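Local coordinates for putative acyl-[acyl-carrier-protein]--UDP-N-acetylglucosamine O-acyltransferase (PDB 4R36) that probably transfers an acyl chain from acyl carrier protein to UDP-N-acetylglucosamine, as expected of an LpxA-type left-handed beta-helix acyltransferase, at residues H173-V178 and S269-I274. Numbering follows the deposited sequence.
Sequences HQFCRV and SERGII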
ATOM      1  N   HIS A 173       2.700  14.520   1.683  1.00 22.08           N
ATOM      2  CA  HIS A 173       1.646  15.409   1.350  1.00 22.58           C
ATOM      3  C   HIS A 173       1.921  16.345   0.139  1.00 18.75           C
ATOM      4  O   HIS A 173       3.064  16.716  -0.125  1.00 17.63           O
ATOM      5  CB  HIS A 173       1.438  16.276   2.563  1.00 24.58           C
ATOM      6  CG  HIS A 173       0.102  16.900   2.631  1.00 27.31           C
ATOM      7  ND1 HIS A 173      -0.141  18.196   2.253  1.00 32.64           N
ATOM      8  CD2 HIS A 173      -1.077  16.409   3.090  1.00 33.77           C
ATOM      9  CE1 HIS A 173      -1.419  18.483   2.431  1.00 28.47           C
ATOM     10  NE2 HIS A 173      -2.004  17.416   2.943  1.00 36.07           N
ATOM     11  N   GLN A 174       0.857  16.810  -0.524  1.00 19.54           N
ATOM     12  CA  GLN A 174       1.023  17.702  -1.712  1.00 18.33           C
ATOM     13  C   GLN A 174       1.865  18.903  -1.429  1.00 17.68           C
ATOM     14  O   GLN A 174       1.843  19.470  -0.318  1.00 19.25           O
ATOM     15  CB  GLN A 174      -0.341  18.137  -2.361  1.00 20.87           C
ATOM     16  CG  GLN A 174      -1.308  18.684  -1.369  1.00 26.48           C
ATOM     17  CD  GLN A 174      -2.599  19.117  -2.026  1.00 34.94           C
ATOM     18  OE1 GLN A 174      -2.846  18.810  -3.194  1.00 36.64           O
ATOM     19  NE2 GLN A 174      -3.419  19.858  -1.275  1.00 35.87           N
ATOM     20  N   PHE A 175       2.637  19.295  -2.426  1.00 16.21           N
ATOM     21  CA  PHE A 175       3.454  20.495  -2.391  1.00 17.97           C
ATOM     22  C   PHE A 175       4.673  20.399  -1.433  1.00 16.76           C
ATOM     23  O   PHE A 175       5.331  21.426  -1.171  1.00 21.28           O
ATOM     24  CB  PHE A 175       2.650  21.782  -2.011  1.00 20.14           C
ATOM     25  CG  PHE A 175       1.410  22.015  -2.817  1.00 24.48           C
ATOM     26  CD1 PHE A 175       1.503  22.369  -4.157  1.00 29.41           C
ATOM     27  CD2 PHE A 175       0.161  21.899  -2.241  1.00 27.03           C
ATOM     28  CE1 PHE A 175       0.349  22.602  -4.935  1.00 31.13           C
ATOM     29  CE2 PHE A 175      -1.009  22.092  -3.018  1.00 32.37           C
ATOM     30  CZ  PHE A 175      -0.907  22.460  -4.360  1.00 29.82           C
ATOM     31  N   CYS A 176       4.917  19.258  -0.829  1.00 14.86           N
ATOM     32  CA  CYS A 176       6.109  19.137   0.037  1.00 14.09           C
ATOM     33  C   CYS A 176       7.382  18.901  -0.741  1.00 14.39           C
ATOM     34  O   CYS A 176       7.363  18.464  -1.907  1.00 15.41           O
ATOM     35  CB  CYS A 176       5.908  18.022   1.062  1.00 15.28           C
ATOM     36  SG  CYS A 176       4.638  18.587   2.254  1.00 21.04           S
ATOM     37  N   ARG A 177       8.506  19.171  -0.093  1.00 14.04           N
ATOM     38  CA  ARG A 177       9.800  18.971  -0.670  1.00 14.78           C
ATOM     39  C   ARG A 177      10.707  18.224   0.302  1.00 15.60           C
ATOM     40  O   ARG A 177      10.693  18.480   1.521  1.00 16.30           O
ATOM     41  CB  ARG A 177      10.446  20.350  -1.014  1.00 15.12           C
ATOM     42  CG  ARG A 177      11.785  20.158  -1.653  1.00 16.54           C
ATOM     43  CD  ARG A 177      12.313  21.471  -2.217  1.00 19.93           C
ATOM     44  NE  ARG A 177      13.661  21.375  -2.730  1.00 18.90           N
ATOM     45  CZ  ARG A 177      14.459  22.403  -2.930  1.00 22.02           C
ATOM     46  NH1 ARG A 177      14.016  23.682  -2.720  1.00 22.21           N
ATOM     47  NH2 ARG A 177      15.704  22.150  -3.346  1.00 21.06           N
ATOM     48  N   VAL A 178      11.457  17.256  -0.243  1.00 15.39           N
ATOM     49  CA  VAL A 178      12.456  16.472   0.464  1.00 15.99           C
ATOM     50  C   VAL A 178      13.853  16.798  -0.082  1.00 16.90           C
ATOM     51  O   VAL A 178      14.144  16.678  -1.293  1.00 16.13           O
ATOM     52  CB  VAL A 178      12.192  14.946   0.298  1.00 16.70           C
ATOM     53  CG1 VAL A 178      13.275  14.092   0.921  1.00 17.17           C
ATOM     54  CG2 VAL A 178      10.820  14.584   0.865  1.00 17.65           C
ATOM     55  N   SER A 269      12.135  27.595   2.395  1.00 17.86           N
ATOM     56  CA  SER A 269      11.114  26.512   2.514  1.00 18.36           C
ATOM     57  C   SER A 269       9.709  27.064   2.329  1.00 18.87           C
ATOM     58  O   SER A 269       9.241  27.947   3.083  1.00 15.70           O
ATOM     59  CB  SER A 269      11.201  25.836   3.886  1.00 18.08           C
ATOM     60  OG  SER A 269      10.083  24.975   4.113  1.00 17.07           O
ATOM     61  N   GLU A 270       8.986  26.505   1.389  1.00 18.93           N
ATOM     62  CA  GLU A 270       7.635  26.908   1.187  1.00 21.62           C
ATOM     63  C   GLU A 270       6.647  26.482   2.236  1.00 21.25           C
ATOM     64  O   GLU A 270       5.636  27.157   2.433  1.00 18.29           O
ATOM     65  CB  GLU A 270       7.087  26.285  -0.075  1.00 27.37           C
ATOM     66  CG  GLU A 270       7.932  26.512  -1.275  1.00 32.29           C
ATOM     67  CD  GLU A 270       7.945  27.952  -1.727  1.00 43.35           C
ATOM     68  OE1 GLU A 270       7.092  28.757  -1.295  1.00 42.82           O
ATOM     69  OE2 GLU A 270       8.821  28.235  -2.548  1.00 49.50           O
ATOM     70  N   ARG A 271       6.809  25.292   2.772  1.00 19.94           N
ATOM     71  CA  ARG A 271       5.885  24.845   3.798  1.00 22.36           C
ATOM     72  C   ARG A 271       6.304  25.027   5.247  1.00 19.03           C
ATOM     73  O   ARG A 271       5.522  24.716   6.159  1.00 14.82           O
ATOM     74  CB  ARG A 271       5.574  23.393   3.535  1.00 24.22           C
ATOM     75  CG  ARG A 271       4.881  23.412   2.158  1.00 31.35           C
ATOM     76  CD  ARG A 271       3.956  22.343   1.806  1.00 32.57           C
ATOM     77  NE  ARG A 271       3.036  21.897   2.827  1.00 36.30           N
ATOM     78  CZ  ARG A 271       1.755  21.620   2.659  1.00 34.17           C
ATOM     79  NH1 ARG A 271       1.149  21.887   1.523  1.00 36.66           N
ATOM     80  NH2 ARG A 271       1.058  21.162   3.692  1.00 32.64           N
ATOM     81  N   GLY A 272       7.553  25.395   5.449  1.00 17.54           N
ATOM     82  CA  GLY A 272       8.180  25.225   6.754  1.00 19.11           C
ATOM     83  C   GLY A 272       8.789  23.848   6.796  1.00 18.49           C
ATOM     84  O   GLY A 272       8.406  22.995   6.015  1.00 18.82           O
ATOM     85  N   ILE A 273       9.671  23.589   7.761  1.00 16.62           N
ATOM     86  CA  ILE A 273      10.266  22.269   7.915  1.00 16.83           C
ATOM     87  C   ILE A 273       9.679  21.468   9.014  1.00 16.14           C
ATOM     88  O   ILE A 273       9.055  22.015   9.889  1.00 16.97           O
ATOM     89  CB  ILE A 273      11.789  22.328   8.116  1.00 16.26           C
ATOM     90  CG1 ILE A 273      12.196  23.205   9.324  1.00 18.45           C
ATOM     91  CG2 ILE A 273      12.392  22.859   6.857  1.00 19.35           C
ATOM     92  CD1 ILE A 273      13.644  23.037   9.686  1.00 18.51           C
ATOM     93  N   ILE A 274       9.901  20.156   8.995  1.00 16.08           N
ATOM     94  CA  ILE A 274       9.358  19.294  10.022  1.00 17.73           C
ATOM     95  C   ILE A 274      10.049  19.657  11.358  1.00 19.96           C
ATOM     96  O   ILE A 274      11.162  20.184  11.378  1.00 17.61           O
ATOM     97  CB  ILE A 274       9.523  17.778   9.697  1.00 16.77           C
ATOM     98  CG1 ILE A 274      11.023  17.379   9.642  1.00 17.47           C
ATOM     99  CG2 ILE A 274       8.748  17.400   8.449  1.00 17.21           C
ATOM    100  CD1 ILE A 274      11.235  15.855   9.651  1.00 16.97           C
TER
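Cys176 and Arg271 bring their CA atoms nearest, 6.8 Å apart, where a type II beta turn from His173 to Cys176, closed by a hydrogen bond from Cys176 N to His173 O, faces an irregular loop. Arg271 spans the gap nearly alone. A bend at its third torsion (chi3 42°) lays the guanidinium across the turn, with Gln174 O and Cys176 SG both over one face. Gln174 O lies 3.1 Å from Arg271 NH1, but the angle is too poor for a hydrogen bond. Cys176 SG sits 3.7 Å from Arg271 NE. Further back along the side chain, Arg271 CD rests 3.4 Å from Phe175 O. The Phe175 ring is nearly coplanar with the guanidinium, 13° between planes, and takes NH1 at its edge rather than stacking. His173 is turned much more steeply, its ND1 3.5 Å from Arg271 NH2 and bonded weakly to Gln174 O. Arg271 NH2 donates a hydrogen bond to Ser191 O, which helps hold the guanidinium in place, while Asp193 OD2 accepts one from Arg271 N. Gln174, a UDP-N-acetylglucosamine-binding residue, has its side chain near His138 and Lys90; Arg271 touches only its backbone. The contact thus brings the loop after helix 257-267 back to a corner of the left-handed beta-helix, between strands 171-172 and 177-178, with strand 189-190 packed against Cys176.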